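Local structure of hexokinase (Schistosoma mansoni, 1BDG) at residues 323-328 against 404-409; 282-285 against 289-292; 328-333 against 339-344; 7-12 against 363-368; 400-403 against 408-411. The protein catalyses the ATP-dependent phosphorylation of hexoses such as glucose to hexose 6-phosphate, the first step of glycolysis. All blocks are in the same frame, centred on the assembly; numbering follows the deposited sequence.

Contact 1: residues 323-328 against 404-409; sequences LLTRYL and KFHPKF
The imidazole of His406 reaches from the end of helix 401-405 to the turn that opens helix 327-331 and touches Thr325 and Leu328. Van der Waals contact makes up most of the interface. CE1, the carbon between the two ring nitrogens, lies 3.6 Å from the methyl CG2 of Thr325, and the two side chains meet at roughly a right angle. The same CE1 has the carbonyl O of Thr325 at the ring edge, near the ring plane, 3.5 Å away. Leu328 adds its CB, 4.3 Å from His406 CE1. The threonine turns its two branches to different tasks: CG2 lies anti to the backbone N (chi1 -60°, counted to OG1) and meets the imidazole, while OG1 is hydrogen-bonded to Gly288 O and Gly292 N.

Polar contact between the segments runs through water. One water molecule donates to Leu328 O at 2.8 Å and probably accepts a weak bond from His406 ND1. No direct hydrogen bond joins the two segments. Within the turn, Leu328 N makes a weak bond to Thr325 O, the carbonyl that also lies beside the imidazole.

Thr325 to Leu328, like Lys404 and Phe405, belong to sequence stretches that by similarity bind ATP, so the contact lies between two parts of the probable nucleotide site. Behind them, Leu328 packs on Val295 of helix 288-304 and on Cys367 and Val371 of helix 357-389, while Thr325 touches Leu291 at the start of helix 288-304.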
# COMPACT_ATOMS: atom_id res chain seq x y z
N LEU A 323 -15.71 -11.22 -2.03
CA LEU A 323 -14.73 -12.15 -1.50
C LEU A 323 -13.57 -11.28 -1.06
O LEU A 323 -12.71 -10.92 -1.85
CB LEU A 323 -14.29 -13.16 -2.58
CG LEU A 323 -13.73 -14.51 -2.12
CD1 LEU A 323 -13.49 -15.35 -3.36
CD2 LEU A 323 -12.44 -14.36 -1.29
N LEU A 324 -13.65 -10.85 0.18
CA LEU A 324 -12.66 -10.00 0.80
C LEU A 324 -11.33 -10.72 0.92
O LEU A 324 -11.30 -11.95 0.97
CB LEU A 324 -13.16 -9.60 2.19
CG LEU A 324 -14.43 -8.75 2.24
CD1 LEU A 324 -14.98 -8.77 3.65
CD2 LEU A 324 -14.15 -7.32 1.79
N THR A 325 -10.24 -9.95 0.98
CA THR A 325 -8.90 -10.51 1.13
C THR A 325 -8.77 -11.05 2.55
O THR A 325 -8.01 -11.98 2.81
CB THR A 325 -7.81 -9.43 0.88
OG1 THR A 325 -7.95 -8.92 -0.45
CG2 THR A 325 -6.41 -9.99 1.04
N ARG A 326 -9.59 -10.50 3.44
CA ARG A 326 -9.58 -10.92 4.84
C ARG A 326 -9.86 -12.41 4.94
O ARG A 326 -9.33 -13.09 5.83
CB ARG A 326 -10.61 -10.14 5.64
CG ARG A 326 -10.29 -10.13 7.09
N TYR A 327 -10.68 -12.93 4.04
CA TYR A 327 -11.00 -14.34 4.05
C TYR A 327 -9.69 -15.10 3.79
O TYR A 327 -9.39 -16.07 4.49
CB TYR A 327 -12.05 -14.69 2.99
CG TYR A 327 -13.34 -13.90 3.11
CD1 TYR A 327 -13.63 -13.19 4.28
CD2 TYR A 327 -14.25 -13.82 2.05
CE1 TYR A 327 -14.78 -12.42 4.38
CE2 TYR A 327 -15.42 -13.04 2.14
CZ TYR A 327 -15.66 -12.34 3.31
OH TYR A 327 -16.75 -11.50 3.43
N LEU A 328 -8.87 -14.59 2.88
CA LEU A 328 -7.62 -15.25 2.53
C LEU A 328 -6.68 -15.45 3.72
O LEU A 328 -5.65 -16.13 3.63
CB LEU A 328 -6.92 -14.50 1.40
CG LEU A 328 -7.75 -14.19 0.14
CD1 LEU A 328 -6.77 -13.99 -1.04
CD2 LEU A 328 -8.75 -15.31 -0.16
N LYS A 404 0.67 -7.54 8.49
CA LYS A 404 0.07 -7.80 9.80
C LYS A 404 -0.83 -9.01 10.01
O LYS A 404 -0.53 -9.86 10.85
CB LYS A 404 -0.67 -6.57 10.28
CG LYS A 404 0.27 -5.49 10.73
CD LYS A 404 -0.44 -4.31 11.34
CE LYS A 404 -0.83 -3.30 10.30
NZ LYS A 404 -1.02 -1.99 10.96
N PHE A 405 -1.93 -9.07 9.26
CA PHE A 405 -2.93 -10.10 9.41
C PHE A 405 -2.76 -11.39 8.62
O PHE A 405 -3.59 -12.30 8.76
CB PHE A 405 -4.31 -9.53 9.08
CG PHE A 405 -4.64 -8.25 9.81
CD1 PHE A 405 -4.84 -8.25 11.18
CD2 PHE A 405 -4.75 -7.05 9.12
CE1 PHE A 405 -5.14 -7.06 11.85
CE2 PHE A 405 -5.06 -5.86 9.78
CZ PHE A 405 -5.25 -5.87 11.15
N HIS A 406 -1.71 -11.50 7.82
CA HIS A 406 -1.57 -12.70 6.99
C HIS A 406 -0.50 -13.73 7.33
O HIS A 406 0.71 -13.46 7.25
CB HIS A 406 -1.55 -12.31 5.51
CG HIS A 406 -2.86 -11.77 5.02
ND1 HIS A 406 -3.52 -12.26 3.91
CD2 HIS A 406 -3.67 -10.80 5.52
CE1 HIS A 406 -4.67 -11.63 3.75
NE2 HIS A 406 -4.78 -10.74 4.72
N PRO A 407 -0.92 -14.96 7.68
CA PRO A 407 -0.04 -16.07 8.04
C PRO A 407 0.86 -16.42 6.87
O PRO A 407 0.38 -16.72 5.78
CB PRO A 407 -1.02 -17.21 8.33
CG PRO A 407 -2.22 -16.51 8.78
CD PRO A 407 -2.32 -15.39 7.79
N LYS A 408 2.17 -16.31 7.09
CA LYS A 408 3.18 -16.59 6.07
C LYS A 408 3.56 -15.42 5.13
O LYS A 408 4.60 -15.48 4.50
CB LYS A 408 2.83 -17.85 5.26
CG LYS A 408 2.98 -19.15 6.03
N PHE A 409 2.80 -14.33 5.08
CA PHE A 409 3.18 -13.24 4.17
C PHE A 409 4.60 -12.71 4.35
O PHE A 409 5.39 -12.73 3.41
CB PHE A 409 2.20 -12.07 4.21
CG PHE A 409 2.33 -11.14 3.01
CD1 PHE A 409 3.23 -10.09 3.02
CD2 PHE A 409 1.56 -11.35 1.87
CE1 PHE A 409 3.36 -9.26 1.92
CE2 PHE A 409 1.69 -10.52 0.77
CZ PHE A 409 2.59 -9.47 0.80
O HOH W 1 -3.25 -14.75 3.91

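Contact 2: residues 282-285 against 289-292; sequences YEKM and MYLG. With GLC (alpha-D-glucopyranose), chain B.
Tyr290 lays its ring over the side chain of Lys284, whose CG stands 3.6 Å from the ring centroid and 6° off the ring normal, a CH-pi contact over the middle of one face. Further along the lysine, CE meets Tyr290 CE1 at 3.8 Å. The bends at chi3 and chi4 bring the aliphatic chain back beside the ring before its ammonium turns to Lys279 O. The other face of the tyrosine is covered by CG of its own neighbour Met289, so the phenol is sandwiched. Glu283 approaches obliquely: its OE1 is 3.7 Å from Tyr290 CE2, with the carboxylate and ring planes 29° apart. Separately, CD2 of Leu291 lies 3.3 Å from Met285 O.

In the next shell a water joins the two polar ends, donating to Glu283 OE1 at 2.9 Å and lying 2.5 Å from Tyr290 OH. Glu283 holds CG anti to its backbone N (chi1 168°) and is extended beyond it, which carries the carboxylate to the sugar. There OE2 accepts the hydrogen bond from GLC O1, 2.7 Å long, and a second one from Thr222 N. Met270 of helix 265-272 touches both Lys284 and Tyr290, while Val370 and Ala374 of helix 357-389 pack on Leu291.

The two carboxylate oxygens thus have separate work: OE2 grips the anomeric hydroxyl of glucose, and OE1 is tied through water to the phenol. With both oxygens engaged, rotation of the carboxylate is probably limited, while the packed ring positions the phenol that shares the water.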
# COMPACT_ATOMS: atom_id res chain seq x y z
N TYR A 282 1.23 -3.38 -11.09
CA TYR A 282 2.02 -4.17 -10.17
C TYR A 282 1.27 -4.27 -8.84
O TYR A 282 1.22 -5.35 -8.24
CB TYR A 282 3.41 -3.56 -9.97
CG TYR A 282 4.23 -4.19 -8.87
CD1 TYR A 282 4.79 -5.46 -9.03
CD2 TYR A 282 4.46 -3.52 -7.69
CE1 TYR A 282 5.57 -6.03 -8.03
CE2 TYR A 282 5.25 -4.08 -6.68
CZ TYR A 282 5.79 -5.33 -6.87
OH TYR A 282 6.58 -5.87 -5.88
N GLU A 283 0.64 -3.17 -8.42
CA GLU A 283 -0.08 -3.17 -7.16
C GLU A 283 -1.21 -4.18 -7.12
O GLU A 283 -1.46 -4.81 -6.10
CB GLU A 283 -0.65 -1.78 -6.86
CG GLU A 283 -1.64 -1.78 -5.72
CD GLU A 283 -2.07 -0.41 -5.33
OE1 GLU A 283 -2.95 0.15 -6.00
OE2 GLU A 283 -1.50 0.12 -4.36
N LYS A 284 -1.91 -4.31 -8.23
CA LYS A 284 -3.03 -5.23 -8.34
C LYS A 284 -2.62 -6.70 -8.21
O LYS A 284 -3.48 -7.57 -8.04
CB LYS A 284 -3.76 -4.96 -9.65
CG LYS A 284 -4.51 -3.65 -9.62
CD LYS A 284 -4.89 -3.17 -10.99
CE LYS A 284 -6.20 -2.40 -10.95
NZ LYS A 284 -6.08 -0.99 -11.34
N MET A 285 -1.32 -6.97 -8.30
CA MET A 285 -0.79 -8.33 -8.18
C MET A 285 -0.36 -8.58 -6.74
O MET A 285 -0.30 -9.72 -6.31
CB MET A 285 0.43 -8.55 -9.08
CG MET A 285 0.20 -8.45 -10.60
SD MET A 285 1.74 -8.36 -11.56
CE MET A 285 2.06 -10.04 -11.95
N MET A 289 -6.29 -4.83 -1.37
CA MET A 289 -7.57 -4.49 -1.99
C MET A 289 -7.86 -5.36 -3.20
O MET A 289 -9.03 -5.54 -3.57
CB MET A 289 -7.56 -3.02 -2.43
CG MET A 289 -8.71 -2.62 -3.32
SD MET A 289 -8.68 -0.87 -3.66
CE MET A 289 -10.37 -0.51 -3.63
N TYR A 290 -6.83 -5.93 -3.80
CA TYR A 290 -7.05 -6.72 -5.00
C TYR A 290 -6.83 -8.21 -4.92
O TYR A 290 -7.36 -8.94 -5.76
CB TYR A 290 -6.23 -6.15 -6.15
CG TYR A 290 -6.39 -4.65 -6.36
CD1 TYR A 290 -7.37 -4.13 -7.21
CD2 TYR A 290 -5.52 -3.76 -5.74
CE1 TYR A 290 -7.47 -2.77 -7.44
CE2 TYR A 290 -5.62 -2.41 -5.96
CZ TYR A 290 -6.59 -1.92 -6.81
OH TYR A 290 -6.63 -0.57 -7.05
N LEU A 291 -6.08 -8.69 -3.93
CA LEU A 291 -5.83 -10.13 -3.83
C LEU A 291 -7.06 -10.99 -3.66
O LEU A 291 -7.10 -12.09 -4.18
CB LEU A 291 -4.80 -10.45 -2.76
CG LEU A 291 -3.37 -9.99 -3.02
CD1 LEU A 291 -2.44 -10.58 -2.01
CD2 LEU A 291 -2.95 -10.40 -4.40
N GLY A 292 -8.06 -10.51 -2.94
CA GLY A 292 -9.27 -11.29 -2.76
C GLY A 292 -10.03 -11.37 -4.08
O GLY A 292 -10.59 -12.40 -4.45
C1 GLC B . -1.34 3.26 -3.32
C2 GLC B . -1.02 4.75 -3.44
C3 GLC B . 0.34 5.02 -2.84
C4 GLC B . 0.38 4.52 -1.41
C5 GLC B . 0.04 3.05 -1.38
C6 GLC B . -0.00 2.49 0.03
O1 GLC B . -0.34 2.55 -3.98
O2 GLC B . -1.01 5.15 -4.81
O3 GLC B . 0.62 6.41 -2.86
O4 GLC B . 1.66 4.74 -0.86
O5 GLC B . -1.25 2.85 -1.95
O6 GLC B . -1.26 2.70 0.62
O HOH W 2 -5.06 1.28 -7.64

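Contact 3: residues 328-333 against 339-344; sequences LTDVER and LYNTHY
Helices 327-331 and 340-349 come close where Val331 faces Thr342, their CA atoms 4.9 Å apart. In the first segment Arg333 N bonds to Asp330 O at 3.0 Å; in the second, His343 N bonds back to the N-cap residue Leu339. Across the gap, CB of Asn341 sits 3.3 Å from that same Asp330 O, a side chain resting on backbone. These two consecutive short helices of the large subdomain, joined by a link, lie against the long helix 357-389. Asp334 in the link accepts a hydrogen bond from Thr342 OG1 and makes weak ones with the backbone N of Tyr340 and Asn341, at the start of the second helix.

Asn341 crosses Asp330 at about a right angle, with ND2 3.6 Å from Asp330 CB and the amide turned 38° from the carboxylate. With CG beside the backbone N (chi1 -76°), the amide reaches over toward the end of the first helix, where OD1 lies 4.2 Å from Arg333 CB. Deeper down, Val331 CG1 meets Thr342 OG1 at 3.4 Å. Arg333 offers the edge of its guanidinium, in plane, to Asp330 OD1 in a long salt bridge, NE to OD1 3.8 Å.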
# COMPACT_ATOMS: atom_id res chain seq x y z
N LEU A 328 -8.87 -14.59 2.88
CA LEU A 328 -7.62 -15.25 2.53
C LEU A 328 -6.68 -15.45 3.72
O LEU A 328 -5.65 -16.13 3.63
CB LEU A 328 -6.92 -14.50 1.40
CG LEU A 328 -7.75 -14.19 0.14
CD1 LEU A 328 -6.77 -13.99 -1.04
CD2 LEU A 328 -8.75 -15.31 -0.16
N THR A 329 -7.04 -14.83 4.83
CA THR A 329 -6.30 -14.91 6.07
C THR A 329 -6.61 -16.25 6.73
O THR A 329 -5.74 -17.12 6.81
CB THR A 329 -6.72 -13.74 7.01
OG1 THR A 329 -6.20 -12.50 6.49
CG2 THR A 329 -6.22 -13.96 8.42
N ASP A 330 -7.86 -16.46 7.14
CA ASP A 330 -8.22 -17.71 7.80
C ASP A 330 -7.91 -18.92 6.93
O ASP A 330 -7.29 -19.90 7.38
CB ASP A 330 -9.70 -17.71 8.21
CG ASP A 330 -9.99 -16.76 9.37
OD1 ASP A 330 -9.02 -16.30 10.03
OD2 ASP A 330 -11.20 -16.47 9.62
N VAL A 331 -8.27 -18.82 5.65
CA VAL A 331 -8.05 -19.89 4.69
C VAL A 331 -6.62 -20.42 4.70
O VAL A 331 -6.40 -21.61 4.50
CB VAL A 331 -8.39 -19.41 3.28
CG1 VAL A 331 -8.26 -20.55 2.31
CG2 VAL A 331 -9.80 -18.84 3.26
N GLU A 332 -5.66 -19.54 4.97
CA GLU A 332 -4.22 -19.86 5.00
C GLU A 332 -3.71 -20.74 6.15
O GLU A 332 -2.64 -21.35 6.03
CB GLU A 332 -3.40 -18.58 4.93
CG GLU A 332 -2.98 -18.21 3.53
CD GLU A 332 -1.95 -19.19 2.96
OE1 GLU A 332 -0.86 -19.32 3.57
OE2 GLU A 332 -2.23 -19.84 1.93
N ARG A 333 -4.48 -20.81 7.25
CA ARG A 333 -4.12 -21.63 8.42
C ARG A 333 -4.53 -23.10 8.27
O ARG A 333 -4.42 -23.89 9.21
CB ARG A 333 -4.78 -21.06 9.69
CG ARG A 333 -4.63 -19.55 9.85
CD ARG A 333 -5.53 -18.99 10.94
NE ARG A 333 -5.58 -17.53 10.91
CZ ARG A 333 -4.54 -16.74 11.18
NH1 ARG A 333 -3.38 -17.27 11.55
NH2 ARG A 333 -4.66 -15.43 11.12
N LEU A 339 -9.57 -28.72 5.63
CA LEU A 339 -10.07 -27.54 4.95
C LEU A 339 -11.24 -26.93 5.73
O LEU A 339 -12.31 -26.67 5.16
N TYR A 340 -11.02 -26.67 7.02
CA TYR A 340 -12.07 -26.11 7.87
C TYR A 340 -12.33 -24.63 7.60
O TYR A 340 -13.47 -24.22 7.34
CB TYR A 340 -11.74 -26.32 9.35
CG TYR A 340 -11.63 -27.79 9.74
CD1 TYR A 340 -12.54 -28.73 9.25
CD2 TYR A 340 -10.57 -28.25 10.55
CE1 TYR A 340 -12.40 -30.07 9.52
CE2 TYR A 340 -10.42 -29.60 10.83
CZ TYR A 340 -11.35 -30.50 10.31
OH TYR A 340 -11.22 -31.85 10.56
N ASN A 341 -11.28 -23.82 7.63
CA ASN A 341 -11.43 -22.39 7.39
C ASN A 341 -11.93 -22.09 5.99
O ASN A 341 -12.68 -21.14 5.79
CB ASN A 341 -10.12 -21.66 7.65
CG ASN A 341 -9.82 -21.51 9.13
OD1 ASN A 341 -8.83 -22.06 9.63
ND2 ASN A 341 -10.67 -20.76 9.83
N THR A 342 -11.49 -22.90 5.02
CA THR A 342 -11.91 -22.73 3.63
C THR A 342 -13.38 -23.03 3.58
O THR A 342 -14.19 -22.19 3.19
CB THR A 342 -11.17 -23.69 2.69
OG1 THR A 342 -9.76 -23.51 2.82
CG2 THR A 342 -11.56 -23.44 1.24
N HIS A 343 -13.73 -24.22 4.07
CA HIS A 343 -15.11 -24.68 4.12
C HIS A 343 -16.06 -23.65 4.72
O HIS A 343 -17.05 -23.26 4.10
CB HIS A 343 -15.19 -25.98 4.92
CG HIS A 343 -16.53 -26.62 4.91
ND1 HIS A 343 -17.01 -27.34 3.83
CD2 HIS A 343 -17.52 -26.63 5.83
CE1 HIS A 343 -18.23 -27.76 4.09
NE2 HIS A 343 -18.56 -27.35 5.31
N TYR A 344 -15.75 -23.20 5.93
CA TYR A 344 -16.58 -22.21 6.58
C TYR A 344 -16.74 -20.97 5.70
O TYR A 344 -17.81 -20.37 5.66
CB TYR A 344 -15.99 -21.82 7.94
CG TYR A 344 -16.49 -20.49 8.51
CD1 TYR A 344 -15.91 -19.27 8.12
CD2 TYR A 344 -17.53 -20.45 9.44
CE1 TYR A 344 -16.35 -18.06 8.64
CE2 TYR A 344 -17.98 -19.23 9.97
CZ TYR A 344 -17.38 -18.05 9.56
OH TYR A 344 -17.83 -16.84 10.07

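Contact 4: residues 7-12 against 363-368; sequences QLFEKV and VRYACE
The N-terminal helix 5-16 packs here against the long helix 357-389 of the large subdomain, bringing together segments more than 350 residues apart in the chain. An aromatic pair carries the join. Phe9 points its edge at the face of Tyr365 in a T-shaped (edge-to-face) arrangement, with ring centroids 5.2 Å apart and planes at 64°. The leading atom is Phe9 CZ, 3.9 Å from Tyr365 CD1; it stands above the tyrosine ring but is shifted toward the rim. Beside it, Phe9 CE1 reaches Tyr365 CB at 4.0 Å. In both residues CG is anti to the backbone N (chi1 -173° for Phe9 and -176° for Tyr365), which sends each ring out from its own helix into the space between the two.

One helical turn on, Val12 adds an aliphatic contact: its CG1 lies 3.8 Å from Tyr365 CD2, approaching obliquely, and the two side chains run past each other in opposite directions. Val13 and Leu16 of the same helix also touch Tyr365, extending the apolar patch around the ring. Arg361, one turn before Tyr365, makes a cation-pi contact with Phe9, giving that ring a second hold on the long helix.

No hydrogen bond or salt bridge crosses between the two segments. Cohesion therefore comes from burial of apolar surface and from the weakly polar attraction between a ring edge and a ring face, both of which depend on shape and ring orientation.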
# COMPACT_ATOMS: atom_id res chain seq x y z
N GLN A 7 -8.91 -35.78 -10.59
CA GLN A 7 -8.83 -35.25 -11.96
C GLN A 7 -9.17 -33.75 -11.99
O GLN A 7 -8.47 -32.97 -12.63
CB GLN A 7 -9.76 -36.02 -12.92
CG GLN A 7 -9.20 -37.33 -13.47
CD GLN A 7 -10.15 -37.99 -14.47
OE1 GLN A 7 -10.74 -39.04 -14.19
NE2 GLN A 7 -10.33 -37.36 -15.63
N LEU A 8 -10.25 -33.36 -11.31
CA LEU A 8 -10.67 -31.96 -11.28
C LEU A 8 -9.59 -31.09 -10.69
O LEU A 8 -9.32 -30.01 -11.21
CB LEU A 8 -11.94 -31.78 -10.45
CG LEU A 8 -13.27 -32.20 -11.06
CD1 LEU A 8 -14.39 -31.66 -10.21
CD2 LEU A 8 -13.38 -31.63 -12.46
N PHE A 9 -8.95 -31.57 -9.62
CA PHE A 9 -7.89 -30.81 -8.98
C PHE A 9 -6.71 -30.60 -9.92
O PHE A 9 -6.17 -29.49 -10.01
CB PHE A 9 -7.43 -31.49 -7.72
CG PHE A 9 -6.45 -30.67 -6.94
CD1 PHE A 9 -6.88 -29.63 -6.13
CD2 PHE A 9 -5.07 -30.92 -7.04
CE1 PHE A 9 -5.97 -28.84 -5.44
CE2 PHE A 9 -4.15 -30.13 -6.35
CZ PHE A 9 -4.60 -29.09 -5.55
N GLU A 10 -6.33 -31.63 -10.67
CA GLU A 10 -5.23 -31.49 -11.61
C GLU A 10 -5.49 -30.45 -12.70
O GLU A 10 -4.55 -29.95 -13.32
CB GLU A 10 -4.82 -32.84 -12.20
CG GLU A 10 -3.63 -33.48 -11.47
CD GLU A 10 -3.94 -34.86 -10.88
OE1 GLU A 10 -4.82 -34.92 -10.00
OE2 GLU A 10 -3.29 -35.86 -11.29
N LYS A 11 -6.77 -30.14 -12.96
CA LYS A 11 -7.12 -29.12 -13.94
C LYS A 11 -6.79 -27.76 -13.31
O LYS A 11 -6.15 -26.89 -13.93
CB LYS A 11 -8.61 -29.16 -14.25
CG LYS A 11 -9.02 -30.38 -14.98
CD LYS A 11 -10.52 -30.47 -15.15
CE LYS A 11 -10.84 -31.58 -16.17
NZ LYS A 11 -12.29 -31.96 -16.19
N VAL A 12 -7.21 -27.59 -12.05
CA VAL A 12 -6.96 -26.35 -11.32
C VAL A 12 -5.45 -26.09 -11.28
O VAL A 12 -5.01 -24.94 -11.40
CB VAL A 12 -7.55 -26.40 -9.89
CG1 VAL A 12 -7.22 -25.13 -9.12
CG2 VAL A 12 -9.04 -26.59 -9.95
N VAL A 363 -10.44 -24.37 -3.86
CA VAL A 363 -10.42 -22.98 -3.41
C VAL A 363 -9.23 -22.58 -2.53
O VAL A 363 -8.73 -21.46 -2.63
CB VAL A 363 -11.77 -22.57 -2.76
CG1 VAL A 363 -11.69 -21.19 -2.14
CG2 VAL A 363 -12.86 -22.54 -3.81
N ARG A 364 -8.76 -23.48 -1.66
CA ARG A 364 -7.61 -23.16 -0.81
C ARG A 364 -6.33 -23.09 -1.66
O ARG A 364 -5.39 -22.37 -1.34
CB ARG A 364 -7.43 -24.20 0.31
CG ARG A 364 -6.49 -23.78 1.44
CD ARG A 364 -5.43 -24.84 1.70
NE ARG A 364 -4.58 -24.58 2.87
CZ ARG A 364 -3.73 -23.56 2.98
NH1 ARG A 364 -3.61 -22.66 2.00
NH2 ARG A 364 -2.97 -23.44 4.08
N TYR A 365 -6.31 -23.84 -2.75
CA TYR A 365 -5.16 -23.83 -3.64
C TYR A 365 -5.17 -22.50 -4.40
O TYR A 365 -4.12 -21.87 -4.59
CB TYR A 365 -5.25 -25.02 -4.60
CG TYR A 365 -4.07 -25.18 -5.51
CD1 TYR A 365 -2.86 -25.67 -5.03
CD2 TYR A 365 -4.16 -24.86 -6.87
CE1 TYR A 365 -1.77 -25.85 -5.88
CE2 TYR A 365 -3.09 -25.03 -7.72
CZ TYR A 365 -1.90 -25.52 -7.23
OH TYR A 365 -0.85 -25.72 -8.09
N ALA A 366 -6.35 -22.06 -4.82
CA ALA A 366 -6.45 -20.79 -5.52
C ALA A 366 -5.92 -19.66 -4.63
O ALA A 366 -5.13 -18.85 -5.09
CB ALA A 366 -7.90 -20.54 -5.95
N CYS A 367 -6.30 -19.66 -3.35
CA CYS A 367 -5.82 -18.66 -2.37
C CYS A 367 -4.30 -18.70 -2.24
O CYS A 367 -3.64 -17.68 -2.40
CB CYS A 367 -6.41 -18.92 -0.97
SG CYS A 367 -8.15 -18.51 -0.71
N GLU A 368 -3.77 -19.86 -1.86
CA GLU A 368 -2.34 -20.10 -1.70
C GLU A 368 -1.54 -19.59 -2.91
O GLU A 368 -0.51 -18.94 -2.74
CB GLU A 368 -2.07 -21.61 -1.51
CG GLU A 368 -0.59 -21.98 -1.56
CD GLU A 368 -0.34 -23.47 -1.78
OE1 GLU A 368 -0.55 -23.97 -2.91
OE2 GLU A 368 0.11 -24.15 -0.82

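Contact 5: residues 400-403 against 408-411; sequences GSLY and KFCE
Ser401, Leu402 and Tyr403 belong to a stretch that by similarity binds ATP, and helix 401-405 is held here against the first turn of helix 409-420, two successive helices of the large subdomain. Leu402 rests on one face of Phe409: its CB is 4.1 Å from the ring centroid and 6° off the normal, a CH-pi contact over the centre of the ring. CD1 of the leucine adds 3.8 Å to Phe409 CE2. The phenylalanine's own CB touches Leu402 O at 3.5 Å, and with CG anti to the backbone N (chi1 -162°) its ring presents one face to the leucine and touches Ala374 and Ala375 of helix 357-389.

On the outer side, Tyr403 CE1 meets Cys410 CB at 3.5 Å. The cysteine sulfur makes an oblique sulfur-aromatic contact with the same ring, SG to centroid 5.2 Å. Between these two pairs a water bridges the backbones, donating to Tyr403 O at 2.7 Å and accepting from Cys410 N at 2.8 Å.

The leucine and phenylalanine give this turn a greasy inner side, while the water satisfies an amide at the start of helix 409-420 and links it to a carbonyl near the end of helix 401-405.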
# COMPACT_ATOMS: atom_id res chain seq x y z
N GLY A 400 0.85 -2.37 6.95
CA GLY A 400 -0.15 -2.87 6.02
C GLY A 400 -0.74 -4.20 6.44
O GLY A 400 -0.02 -5.11 6.85
N SER A 401 -2.05 -4.33 6.28
CA SER A 401 -2.80 -5.53 6.63
C SER A 401 -2.16 -6.81 6.17
O SER A 401 -2.23 -7.83 6.85
CB SER A 401 -4.17 -5.46 5.99
OG SER A 401 -4.68 -4.15 6.09
N LEU A 402 -1.57 -6.78 4.98
CA LEU A 402 -0.96 -7.98 4.45
C LEU A 402 0.16 -8.48 5.35
O LEU A 402 0.18 -9.65 5.75
CB LEU A 402 -0.50 -7.74 3.02
CG LEU A 402 -1.67 -8.03 2.09
CD1 LEU A 402 -1.21 -8.02 0.65
CD2 LEU A 402 -2.24 -9.41 2.42
N TYR A 403 1.04 -7.57 5.73
CA TYR A 403 2.14 -7.90 6.59
C TYR A 403 1.56 -8.36 7.93
O TYR A 403 1.86 -9.45 8.41
CB TYR A 403 3.05 -6.67 6.79
CG TYR A 403 4.17 -6.87 7.79
CD1 TYR A 403 5.37 -7.50 7.42
CD2 TYR A 403 4.01 -6.49 9.13
CE1 TYR A 403 6.39 -7.73 8.35
CE2 TYR A 403 5.01 -6.72 10.07
CZ TYR A 403 6.20 -7.34 9.68
OH TYR A 403 7.20 -7.53 10.60
N LYS A 408 2.17 -16.31 7.09
CA LYS A 408 3.18 -16.59 6.07
C LYS A 408 3.56 -15.42 5.13
O LYS A 408 4.60 -15.48 4.50
CB LYS A 408 2.83 -17.85 5.26
CG LYS A 408 2.98 -19.15 6.03
N PHE A 409 2.80 -14.33 5.08
CA PHE A 409 3.18 -13.24 4.17
C PHE A 409 4.60 -12.71 4.35
O PHE A 409 5.39 -12.73 3.41
CB PHE A 409 2.20 -12.07 4.21
CG PHE A 409 2.33 -11.14 3.01
CD1 PHE A 409 3.23 -10.09 3.02
CD2 PHE A 409 1.56 -11.35 1.87
CE1 PHE A 409 3.36 -9.26 1.92
CE2 PHE A 409 1.69 -10.52 0.77
CZ PHE A 409 2.59 -9.47 0.80
N CYS A 410 4.92 -12.21 5.53
CA CYS A 410 6.27 -11.70 5.78
C CYS A 410 7.24 -12.87 5.77
O CYS A 410 8.40 -12.73 5.37
CB CYS A 410 6.33 -10.99 7.14
SG CYS A 410 7.59 -11.64 8.28
N GLU A 411 6.73 -14.03 6.18
CA GLU A 411 7.52 -15.25 6.23
C GLU A 411 8.07 -15.58 4.84
O GLU A 411 9.22 -15.96 4.72
CB GLU A 411 6.65 -16.40 6.76
CG GLU A 411 6.40 -16.43 8.27
CD GLU A 411 5.99 -15.09 8.88
OE1 GLU A 411 4.94 -14.49 8.49
OE2 GLU A 411 6.73 -14.63 9.80
O HOH W 3 2.72 -11.69 7.17

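In the fold
All five contacts involve the large subdomain; only contact 4 brings in another element, the N-terminal helix. Contacts 1 and 2 are buried; contact 2 meets the glucose, contact 1 lies at the probable ATP site, and they meet where helix 288-304 adjoins the start of helix 327-331. Contact 5, partly buried, shares helix 401-405 with contact 1 and touches contact 2 through Leu402 and Leu291. Contacts 1, 2 and 5 each include a water bridge. Contact 3 shares helix 327-331 with contact 1 but lies further out, with an asparagine-aspartate contact at its partly exposed rim. Contact 4, the most peripheral, is wholly apolar across its segments, yet the Glu332-Arg364 salt bridge connects its long helix to contact 3.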